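Local coordinates for enoyl-CoA hydratase (Mycobacterium thermoresistibile, PDB 3T3W), which probably hydrates the double bond of enoyl-CoA thioesters in lipid metabolism, as a crotonase-like enzyme, and carries a zinc ion in this crystal, at residues A100-R105 and D250-G255; R104-Y109 and G161-G166; L93-I98 and N258-S263. One frame throughout, in Å; residues are numbered along the deposited sequence. Where two conformers were deposited one is given.

Contact 1 (A100-R105 and D250-G255); sequences AHESRR and DIHQTG. With ZN (zinc ion), chain T.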
loop_
_atom_site.group_PDB
_atom_site.type_symbol
_atom_site.label_atom_id
_atom_site.label_comp_id
_atom_site.label_asym_id
_atom_site.label_seq_id
_atom_site.Cartn_x
_atom_site.Cartn_y
_atom_site.Cartn_z
ATOM N N ALA F 100 -21.541 6.985 -14.981
ATOM C CA ALA F 100 -21.878 8.142 -14.199
ATOM C C ALA F 100 -22.961 7.799 -13.186
ATOM O O ALA F 100 -22.853 8.162 -11.998
ATOM C CB ALA F 100 -22.355 9.280 -15.110
ATOM N N HIS F 101 -24.040 7.152 -13.625
ATOM C CA HIS F 101 -25.149 6.922 -12.708
ATOM C C HIS F 101 -24.794 5.903 -11.623
ATOM O O HIS F 101 -25.164 6.070 -10.445
ATOM C CB HIS F 101 -26.375 6.538 -13.509
ATOM C CG HIS F 101 -27.087 7.722 -14.108
ATOM N ND1 HIS F 101 -26.811 8.196 -15.349
ATOM C CD2 HIS F 101 -28.025 8.585 -13.562
ATOM C CE1 HIS F 101 -27.587 9.291 -15.584
ATOM N NE2 HIS F 101 -28.326 9.512 -14.512
ATOM N N GLU F 102 -24.066 4.860 -11.982
ATOM C CA GLU F 102 -23.686 3.853 -10.988
ATOM C C GLU F 102 -22.637 4.434 -10.038
ATOM O O GLU F 102 -22.617 4.092 -8.839
ATOM C CB GLU F 102 -23.138 2.599 -11.673
ATOM C CG GLU F 102 -24.204 1.818 -12.460
ATOM C CD GLU F 102 -23.865 0.344 -12.656
ATOM O OE1 GLU F 102 -24.840 -0.445 -12.910
ATOM O OE2 GLU F 102 -22.669 -0.047 -12.549
ATOM N N SER F 103 -21.776 5.318 -10.534
ATOM C CA SER F 103 -20.765 5.894 -9.648
ATOM C C SER F 103 -21.416 6.709 -8.529
ATOM O O SER F 103 -20.883 6.769 -7.414
ATOM C CB SER F 103 -19.659 6.679 -10.370
ATOM O OG SER F 103 -20.142 7.885 -10.863
ATOM N N ARG F 104 -22.550 7.324 -8.813
ATOM C CA ARG F 104 -23.257 8.135 -7.842
ATOM C C ARG F 104 -24.086 7.267 -6.894
ATOM O O ARG F 104 -23.854 7.225 -5.673
ATOM C CB ARG F 104 -24.152 9.154 -8.563
ATOM C CG ARG F 104 -24.972 10.029 -7.618
ATOM C CD ARG F 104 -26.035 10.843 -8.359
ATOM N NE ARG F 104 -27.017 11.400 -7.413
ATOM C CZ ARG F 104 -28.170 11.968 -7.758
ATOM N NH1 ARG F 104 -28.513 12.064 -9.046
ATOM N NH2 ARG F 104 -28.990 12.449 -6.815
ATOM N N ARG F 105 -25.055 6.546 -7.423
ATOM C CA ARG F 105 -26.030 5.909 -6.502
ATOM C C ARG F 105 -25.606 4.562 -5.911
ATOM O O ARG F 105 -26.172 4.130 -4.909
ATOM C CB ARG F 105 -27.381 5.753 -7.177
ATOM C CG ARG F 105 -28.022 7.092 -7.470
ATOM C CD ARG F 105 -29.465 6.854 -7.903
ATOM N NE ARG F 105 -30.259 8.066 -7.962
ATOM C CZ ARG F 105 -30.466 8.809 -9.037
ATOM N NH1 ARG F 105 -29.885 8.505 -10.199
ATOM N NH2 ARG F 105 -31.309 9.850 -8.957
ATOM N N ASP F 250 -14.059 0.037 -11.662
ATOM C CA ASP F 250 -13.706 0.006 -13.069
ATOM C C ASP F 250 -13.765 -1.417 -13.672
ATOM O O ASP F 250 -14.214 -1.576 -14.816
ATOM C CB ASP F 250 -12.340 0.652 -13.341
ATOM C CG ASP F 250 -12.354 2.135 -12.985
ATOM O OD1 ASP F 250 -13.196 2.858 -13.616
ATOM O OD2 ASP F 250 -11.600 2.551 -12.047
ATOM N N ILE F 251 -13.330 -2.419 -12.918
ATOM C CA ILE F 251 -13.472 -3.822 -13.379
ATOM C C ILE F 251 -14.970 -4.147 -13.666
ATOM O O ILE F 251 -15.322 -4.722 -14.700
ATOM C CB ILE F 251 -12.841 -4.784 -12.359
ATOM C CG1 ILE F 251 -11.325 -4.568 -12.293
ATOM C CG2 ILE F 251 -13.227 -6.268 -12.654
ATOM C CD1 ILE F 251 -10.590 -5.210 -11.106
ATOM N N HIS F 252 -15.836 -3.774 -12.734
ATOM C CA HIS F 252 -17.276 -3.926 -12.880
ATOM C C HIS F 252 -17.759 -3.244 -14.150
ATOM O O HIS F 252 -18.508 -3.839 -14.947
ATOM C CB HIS F 252 -17.943 -3.403 -11.633
ATOM C CG HIS F 252 -19.452 -3.431 -11.698
ATOM N ND1 HIS F 252 -20.186 -4.387 -11.083
ATOM C CD2 HIS F 252 -20.357 -2.571 -12.320
ATOM C CE1 HIS F 252 -21.501 -4.166 -11.329
ATOM N NE2 HIS F 252 -21.613 -3.068 -12.095
ATOM N N GLN F 253 -17.291 -2.037 -14.395
ATOM C CA GLN F 253 -17.692 -1.301 -15.581
ATOM C C GLN F 253 -17.210 -1.939 -16.893
ATOM O O GLN F 253 -17.869 -1.808 -17.933
ATOM C CB GLN F 253 -17.273 0.175 -15.454
ATOM C CG GLN F 253 -18.002 0.925 -14.345
ATOM C CD GLN F 253 -19.504 0.988 -14.521
ATOM O OE1 GLN F 253 -19.995 1.040 -15.639
ATOM N NE2 GLN F 253 -20.242 0.919 -13.424
ATOM N N THR F 254 -16.067 -2.625 -16.889
ATOM C CA THR F 254 -15.665 -3.352 -18.108
ATOM C C THR F 254 -16.695 -4.459 -18.422
ATOM O O THR F 254 -16.813 -4.884 -19.588
ATOM C CB THR F 254 -14.241 -3.979 -18.062
ATOM O OG1 THR F 254 -14.189 -5.060 -17.097
ATOM C CG2 THR F 254 -13.197 -2.891 -17.769
ATOM N N GLY F 255 -17.400 -4.944 -17.398
ATOM C CA GLY F 255 -18.477 -5.934 -17.615
ATOM C C GLY F 255 -19.610 -5.342 -18.380
ATOM O O GLY F 255 -20.120 -5.910 -19.383
HETATM ZN ZN ZN T . -23.343 -2.052 -12.612
HETATM O O HOH W 1 -24.570 -3.769 -12.505
#
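Glu102 and His252 meet at a zinc ion held between helix 95-115 and helix 241-263 of this crotonase-like fold, and Gln253 adds a hydrogen bond beside the metal. The backbones stay well apart, their closest CA atoms being those of Glu102 and Gln253 at 9.1 Å, so long polar side chains and the ion bridge the gap. The tight part is the zinc and the carboxylate beside it. Glu102 binds with both carboxylate oxygens, OE1 at 2.2 Å from the zinc and OE2 at 2.1 Å, a bidentate grip that suits an extended glutamate. His252 supplies NE2, also 2.1 Å from the zinc; with CG anti to the backbone N (chi1 177°), the ring swings out from its helix toward the ion. Its ND1 is hydrogen-bonded to the carbonyl oxygen of Gly161, which fixes the rotation of the imidazole and probably strengthens NE2 as a ligand. Glu102 OE2 approaches the edge of this ring to within 3.2 Å of NE2, a closeness imposed by the shared metal and not a hydrogen bond. Water 1 completes the shell together with Glu163 and His256.

Away from the zinc the contact is loose. The two segments bury just 105 Å² between them, and the outer side of helix 95-115, with His101 and Arg104, is exposed. Gln253 belongs to the buried side, where Leu95, Ile98 and Tyr99 also touch it; its neutral amide can donate to a carboxylate without bringing a further charge to the metal. A bend in its chain brings the amide to Glu102, the carboxylate and amide planes standing 84° apart. Gln253 NE2 donates to Glu102 OE2 over 2.8 Å in a bent bond, meeting that oxygen on its anti side and 29° out of the carboxylate plane.

Contact 2 (R104-Y109 and G161-G166); sequences RRYLEY and GVEYHG. With ZN (zinc ion), chain T.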
loop_
_atom_site.group_PDB
_atom_site.type_symbol
_atom_site.label_atom_id
_atom_site.label_comp_id
_atom_site.label_asym_id
_atom_site.label_seq_id
_atom_site.Cartn_x
_atom_site.Cartn_y
_atom_site.Cartn_z
ATOM N N ARG F 104 -22.550 7.324 -8.813
ATOM C CA ARG F 104 -23.257 8.135 -7.842
ATOM C C ARG F 104 -24.086 7.267 -6.894
ATOM O O ARG F 104 -23.854 7.225 -5.673
ATOM C CB ARG F 104 -24.152 9.154 -8.563
ATOM C CG ARG F 104 -24.972 10.029 -7.618
ATOM C CD ARG F 104 -26.035 10.843 -8.359
ATOM N NE ARG F 104 -27.017 11.400 -7.413
ATOM C CZ ARG F 104 -28.170 11.968 -7.758
ATOM N NH1 ARG F 104 -28.513 12.064 -9.046
ATOM N NH2 ARG F 104 -28.990 12.449 -6.815
ATOM N N ARG F 105 -25.055 6.546 -7.423
ATOM C CA ARG F 105 -26.030 5.909 -6.502
ATOM C C ARG F 105 -25.606 4.562 -5.911
ATOM O O ARG F 105 -26.172 4.130 -4.909
ATOM C CB ARG F 105 -27.381 5.753 -7.177
ATOM C CG ARG F 105 -28.022 7.092 -7.470
ATOM C CD ARG F 105 -29.465 6.854 -7.903
ATOM N NE ARG F 105 -30.259 8.066 -7.962
ATOM C CZ ARG F 105 -30.466 8.809 -9.037
ATOM N NH1 ARG F 105 -29.885 8.505 -10.199
ATOM N NH2 ARG F 105 -31.309 9.850 -8.957
ATOM N N TYR F 106 -24.629 3.905 -6.525
ATOM C CA TYR F 106 -24.148 2.660 -6.019
ATOM C C TYR F 106 -22.858 2.967 -5.221
ATOM O O TYR F 106 -22.861 2.952 -3.969
ATOM C CB TYR F 106 -23.991 1.650 -7.153
ATOM C CG TYR F 106 -25.298 1.342 -7.906
ATOM C CD1 TYR F 106 -26.537 1.508 -7.278
ATOM C CD2 TYR F 106 -25.285 0.828 -9.209
ATOM C CE1 TYR F 106 -27.701 1.210 -7.953
ATOM C CE2 TYR F 106 -26.453 0.513 -9.879
ATOM C CZ TYR F 106 -27.658 0.720 -9.241
ATOM O OH TYR F 106 -28.853 0.411 -9.875
ATOM N N LEU F 107 -21.815 3.394 -5.901
ATOM C CA LEU F 107 -20.503 3.532 -5.244
ATOM C C LEU F 107 -20.426 4.684 -4.229
ATOM O O LEU F 107 -20.059 4.471 -3.053
ATOM C CB LEU F 107 -19.423 3.707 -6.301
ATOM C CG LEU F 107 -17.976 3.622 -5.804
ATOM C CD1 LEU F 107 -17.702 2.242 -5.259
ATOM C CD2 LEU F 107 -17.010 3.936 -6.932
ATOM N N GLU F 108 -20.739 5.906 -4.665
ATOM C CA GLU F 108 -20.586 7.090 -3.817
ATOM C C GLU F 108 -21.540 7.029 -2.603
ATOM O O GLU F 108 -21.143 7.331 -1.471
ATOM C CB GLU F 108 -20.825 8.380 -4.622
ATOM C CG GLU F 108 -20.712 9.698 -3.856
ATOM C CD GLU F 108 -21.220 10.904 -4.650
ATOM O OE1 GLU F 108 -20.953 10.968 -5.881
ATOM O OE2 GLU F 108 -21.917 11.771 -4.038
ATOM N N TYR F 109 -22.785 6.601 -2.828
ATOM C CA TYR F 109 -23.739 6.492 -1.733
ATOM C C TYR F 109 -23.246 5.499 -0.700
ATOM O O TYR F 109 -23.255 5.789 0.474
ATOM C CB TYR F 109 -25.091 6.040 -2.257
ATOM C CG TYR F 109 -26.002 7.120 -2.856
ATOM C CD1 TYR F 109 -25.559 8.414 -3.132
ATOM C CD2 TYR F 109 -27.325 6.808 -3.190
ATOM C CE1 TYR F 109 -26.406 9.374 -3.708
ATOM C CE2 TYR F 109 -28.176 7.772 -3.762
ATOM C CZ TYR F 109 -27.722 9.036 -4.025
ATOM O OH TYR F 109 -28.574 9.994 -4.623
ATOM N N GLY F 161 -19.143 -9.359 -10.257
ATOM C CA GLY F 161 -19.522 -8.941 -8.909
ATOM C C GLY F 161 -20.125 -7.543 -8.949
ATOM O O GLY F 161 -19.904 -6.768 -9.911
ATOM N N VAL F 162 -20.839 -7.183 -7.894
ATOM C CA VAL F 162 -21.475 -5.838 -7.820
ATOM C C VAL F 162 -20.441 -4.713 -7.694
ATOM O O VAL F 162 -19.205 -4.943 -7.551
ATOM C CB VAL F 162 -22.502 -5.768 -6.672
ATOM C CG1 VAL F 162 -23.688 -6.727 -6.971
ATOM C CG2 VAL F 162 -21.839 -6.107 -5.325
ATOM N N GLU F 163 -20.968 -3.486 -7.733
ATOM C CA GLU F 163 -20.155 -2.284 -7.947
ATOM C C GLU F 163 -19.229 -1.929 -6.800
ATOM O O GLU F 163 -18.218 -1.242 -7.015
ATOM C CB GLU F 163 -21.121 -1.099 -8.144
ATOM C CG GLU F 163 -21.903 -1.117 -9.457
ATOM C CD GLU F 163 -23.181 -1.983 -9.496
ATOM O OE1 GLU F 163 -23.472 -2.721 -8.526
ATOM O OE2 GLU F 163 -23.862 -1.947 -10.556
ATOM N N TYR F 164 -19.571 -2.362 -5.590
ATOM C CA TYR F 164 -18.862 -2.056 -4.354
ATOM C C TYR F 164 -18.332 -3.400 -3.873
ATOM O O TYR F 164 -19.087 -4.246 -3.345
ATOM C CB TYR F 164 -19.841 -1.461 -3.350
ATOM C CG TYR F 164 -19.334 -1.042 -1.976
ATOM C CD1 TYR F 164 -19.055 0.289 -1.698
ATOM C CD2 TYR F 164 -19.255 -1.939 -0.918
ATOM C CE1 TYR F 164 -18.639 0.709 -0.429
ATOM C CE2 TYR F 164 -18.893 -1.524 0.366
ATOM C CZ TYR F 164 -18.591 -0.182 0.609
ATOM O OH TYR F 164 -18.242 0.272 1.867
ATOM N N HIS F 165 -17.054 -3.622 -4.122
ATOM C CA HIS F 165 -16.451 -4.926 -3.897
ATOM C C HIS F 165 -16.040 -5.105 -2.437
ATOM O O HIS F 165 -14.870 -5.048 -2.081
ATOM C CB HIS F 165 -15.268 -5.184 -4.851
ATOM C CG HIS F 165 -14.766 -6.605 -4.796
ATOM N ND1 HIS F 165 -15.292 -7.589 -5.578
ATOM C CD2 HIS F 165 -13.871 -7.227 -3.934
ATOM C CE1 HIS F 165 -14.700 -8.756 -5.253
ATOM N NE2 HIS F 165 -13.844 -8.537 -4.248
ATOM N N GLY F 166 -17.023 -5.406 -1.601
ATOM C CA GLY F 166 -16.793 -5.807 -0.220
ATOM C C GLY F 166 -16.377 -7.276 -0.109
ATOM O O GLY F 166 -15.878 -7.698 0.924
HETATM ZN ZN ZN T . -23.343 -2.052 -12.612
HETATM O O HOH W 1 -24.570 -3.769 -12.505
#
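Glu163 and Tyr106 make the closest approach, with the carboxylate oxygen OE2 of Glu163 3.4 Å from ring carbon CD2 of Tyr106. The oxygen comes in obliquely, the ring and carboxylate planes standing 54° apart, and no hydrogen bond forms. That same OE2 binds the zinc ion at 2.1 Å. A bend at chi2 (83°) carries the carboxylate to the metal while CB and CG of Glu163 stay against Tyr106, so an aromatic ring lines one flank of the buried acid. Beside this pair Leu107 extends its CD1 methyl to the backbone oxygen of Glu163, 3.9 Å away, and on to the ring of Tyr164, whose CD1 lies 4.3 Å from that methyl. A branched apolar side chain fits here, since Ile245 and Phe249 of helix 241-263 also touch it.

Here helix 95-115 of the crotonase-like fold lies against the loop between strand 149-151 and helix 167-171. The helix widens into a pi-type turn, in which Tyr109 N donates to Arg104 O at 3.1 Å. Farther out, the Tyr106 ring stacks on His81, and Leu134 touches both Tyr106 and Tyr164. The loop is tied just before Glu163 by a hydrogen bond between Val162 N and Asp152 OD2, and it turns sharply just after Tyr164, in an inverse gamma turn centred on His165.

Contact 3 (L93-I98 and N258-S263); sequences LTLEFI and NAMSVS
Met260 points from helix 241-263 against the start of helix 95-115 and the residues just before it, where Leu93, Leu95 and Ile98 receive it. Its chain runs straight out as far as the sulfur, then turns at chi3 (92°), so that CE turns toward Leu93 while Ile98 CD1 stays near both SD and CE. Ile98 comes from the opposing helix end-on: its CD1 and the thioether reach toward each other tip to tip, with CD1 3.5 Å from Met260 SD. Leu93 instead lies across the methionine at about a right angle, and its branch carbon CG is 3.8 Å from Met260 CE. The same methyl also lies against backbone, 3.3 Å from Leu93 O, a close carbon-to-oxygen contact and not a conventional hydrogen bond. Leu95 is more glancing, offering CB to Met260 SD at 4.3 Å.

Thr94 is the N-cap of helix 95-115, its OG1 accepting from Phe97 N at 3.3 Å, and its CB points away from segment 258-263. Other amides of that first turn are met by a neighbouring copy: Leu95 N pairs with Ser261 OG, and Glu96 N with Asn258 OD1, both of the second subunit. Helix 241-263 therefore presents its apolar Met260 to its own chain while Asn258 and Ser261 serve the subunit interface. Pro266 and His256 touch Ile98 as well, closing it in further.

No hydrogen bond or charge pair joins the two segments, so their association probably rests on dispersion and the exclusion of water; a flexible, polarisable thioether can follow the uneven surface made by two leucines, an isoleucine and a stretch of backbone.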
loop_
_atom_site.group_PDB
_atom_site.type_symbol
_atom_site.label_atom_id
_atom_site.label_comp_id
_atom_site.label_asym_id
_atom_site.label_seq_id
_atom_site.Cartn_x
_atom_site.Cartn_y
_atom_site.Cartn_z
ATOM N N LEU F 93 -27.832 4.562 -25.482
ATOM C CA LEU F 93 -27.267 4.232 -24.169
ATOM C C LEU F 93 -25.766 4.008 -24.292
ATOM O O LEU F 93 -25.334 3.212 -25.121
ATOM C CB LEU F 93 -27.906 2.977 -23.609
ATOM C CG LEU F 93 -27.467 2.548 -22.220
ATOM C CD1 LEU F 93 -27.715 3.687 -21.239
ATOM C CD2 LEU F 93 -28.227 1.292 -21.829
ATOM N N THR F 94 -24.980 4.691 -23.452
ATOM C CA THR F 94 -23.528 4.672 -23.571
ATOM C C THR F 94 -22.923 4.195 -22.252
ATOM O O THR F 94 -23.539 4.329 -21.177
ATOM C CB THR F 94 -22.958 6.072 -23.893
ATOM O OG1 THR F 94 -23.224 6.964 -22.788
ATOM C CG2 THR F 94 -23.517 6.628 -25.270
ATOM N N LEU F 95 -21.713 3.654 -22.294
ATOM C CA LEU F 95 -21.058 3.288 -21.055
ATOM C C LEU F 95 -20.851 4.513 -20.155
ATOM O O LEU F 95 -20.895 4.384 -18.935
ATOM C CB LEU F 95 -19.734 2.538 -21.280
ATOM C CG LEU F 95 -19.071 1.955 -20.038
ATOM C CD1 LEU F 95 -19.961 0.962 -19.265
ATOM C CD2 LEU F 95 -17.763 1.256 -20.398
ATOM N N GLU F 96 -20.592 5.683 -20.737
ATOM C CA GLU F 96 -20.392 6.902 -19.936
ATOM C C GLU F 96 -21.597 7.166 -19.009
ATOM O O GLU F 96 -21.453 7.538 -17.829
ATOM C CB GLU F 96 -20.132 8.095 -20.869
ATOM C CG GLU F 96 -20.206 9.466 -20.197
ATOM C CD GLU F 96 -20.007 10.662 -21.127
ATOM O OE1 GLU F 96 -20.250 10.573 -22.337
ATOM O OE2 GLU F 96 -19.626 11.731 -20.604
ATOM N N PHE F 97 -22.781 6.968 -19.560
ATOM C CA PHE F 97 -24.040 7.193 -18.861
ATOM C C PHE F 97 -24.205 6.198 -17.714
ATOM O O PHE F 97 -24.515 6.583 -16.584
ATOM C CB PHE F 97 -25.205 7.116 -19.863
ATOM C CG PHE F 97 -26.561 7.321 -19.232
ATOM C CD1 PHE F 97 -27.156 8.571 -19.249
ATOM C CD2 PHE F 97 -27.241 6.257 -18.679
ATOM C CE1 PHE F 97 -28.430 8.774 -18.706
ATOM C CE2 PHE F 97 -28.504 6.444 -18.096
ATOM C CZ PHE F 97 -29.091 7.706 -18.114
ATOM N N ILE F 98 -23.951 4.914 -17.986
ATOM C CA ILE F 98 -24.049 3.876 -16.961
ATOM C C ILE F 98 -22.999 4.123 -15.860
ATOM O O ILE F 98 -23.299 4.055 -14.665
ATOM C CB ILE F 98 -23.832 2.456 -17.536
ATOM C CG1 ILE F 98 -24.978 2.083 -18.485
ATOM C CG2 ILE F 98 -23.751 1.440 -16.408
ATOM C CD1 ILE F 98 -24.528 1.102 -19.528
ATOM N N ASN F 258 -18.507 -4.752 -21.921
ATOM C CA ASN F 258 -18.572 -5.940 -22.747
ATOM C C ASN F 258 -19.998 -6.370 -23.091
ATOM O O ASN F 258 -20.295 -6.745 -24.250
ATOM C CB ASN F 258 -17.854 -7.100 -22.095
ATOM C CG ASN F 258 -17.714 -8.284 -23.023
ATOM O OD1 ASN F 258 -17.146 -8.157 -24.086
ATOM N ND2 ASN F 258 -18.232 -9.446 -22.611
ATOM N N ALA F 259 -20.890 -6.322 -22.119
ATOM C CA ALA F 259 -22.305 -6.723 -22.328
ATOM C C ALA F 259 -22.936 -5.856 -23.404
ATOM O O ALA F 259 -23.659 -6.355 -24.290
ATOM C CB ALA F 259 -23.084 -6.601 -21.028
ATOM N N MET F 260 -22.608 -4.559 -23.385
ATOM C CA MET F 260 -23.118 -3.634 -24.427
ATOM C C MET F 260 -22.540 -3.952 -25.804
ATOM O O MET F 260 -23.270 -3.894 -26.824
ATOM C CB MET F 260 -22.839 -2.182 -24.081
ATOM C CG MET F 260 -23.528 -1.733 -22.820
ATOM S SD MET F 260 -23.009 -0.056 -22.403
ATOM C CE MET F 260 -24.341 0.704 -23.303
ATOM N N SER F 261 -21.258 -4.322 -25.860
ATOM C CA SER F 261 -20.624 -4.663 -27.137
ATOM C C SER F 261 -21.212 -5.937 -27.718
ATOM O O SER F 261 -21.206 -6.093 -28.947
ATOM C CB SER F 261 -19.091 -4.784 -27.025
ATOM O OG SER F 261 -18.672 -5.973 -26.370
ATOM N N VAL F 262 -21.732 -6.820 -26.862
ATOM C CA VAL F 262 -22.303 -8.106 -27.294
ATOM C C VAL F 262 -23.765 -7.939 -27.740
ATOM O O VAL F 262 -24.137 -8.462 -28.792
ATOM C CB VAL F 262 -22.239 -9.191 -26.188
ATOM C CG1 VAL F 262 -23.094 -10.403 -26.562
ATOM C CG2 VAL F 262 -20.793 -9.633 -25.895
ATOM N N SER F 263 -24.558 -7.183 -26.965
ATOM C CA SER F 263 -26.039 -7.092 -27.123
ATOM C C SER F 263 -26.642 -5.691 -27.221
ATOM O O SER F 263 -27.838 -5.565 -27.511
ATOM C CB SER F 263 -26.712 -7.727 -25.901
ATOM O OG SER F 263 -26.448 -6.940 -24.734
#

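Overall arrangement
All three contacts use helix 95-115. Contacts 1 and 3 set it against helix 241-263, with centres about 11 Å apart, whereas contact 2 sets it against the loop 161-166. Contacts 1 and 2 lie about 8 Å apart between centres and share both the zinc and water 1: one supplies Glu102 and His252, the other Glu163. They also share Arg104 and Arg105, and a probable helix bond, Ser103 O to Glu108 N at 2.9 Å, runs between them. Contact 3 binds no metal, yet the Ile98 side chain comes to about 5 Å from the zinc, and Gln253 of contact 1 packs on Leu95 and Ile98. Contacts 2 and 3 do not touch, with nearest atoms about 7 Å apart.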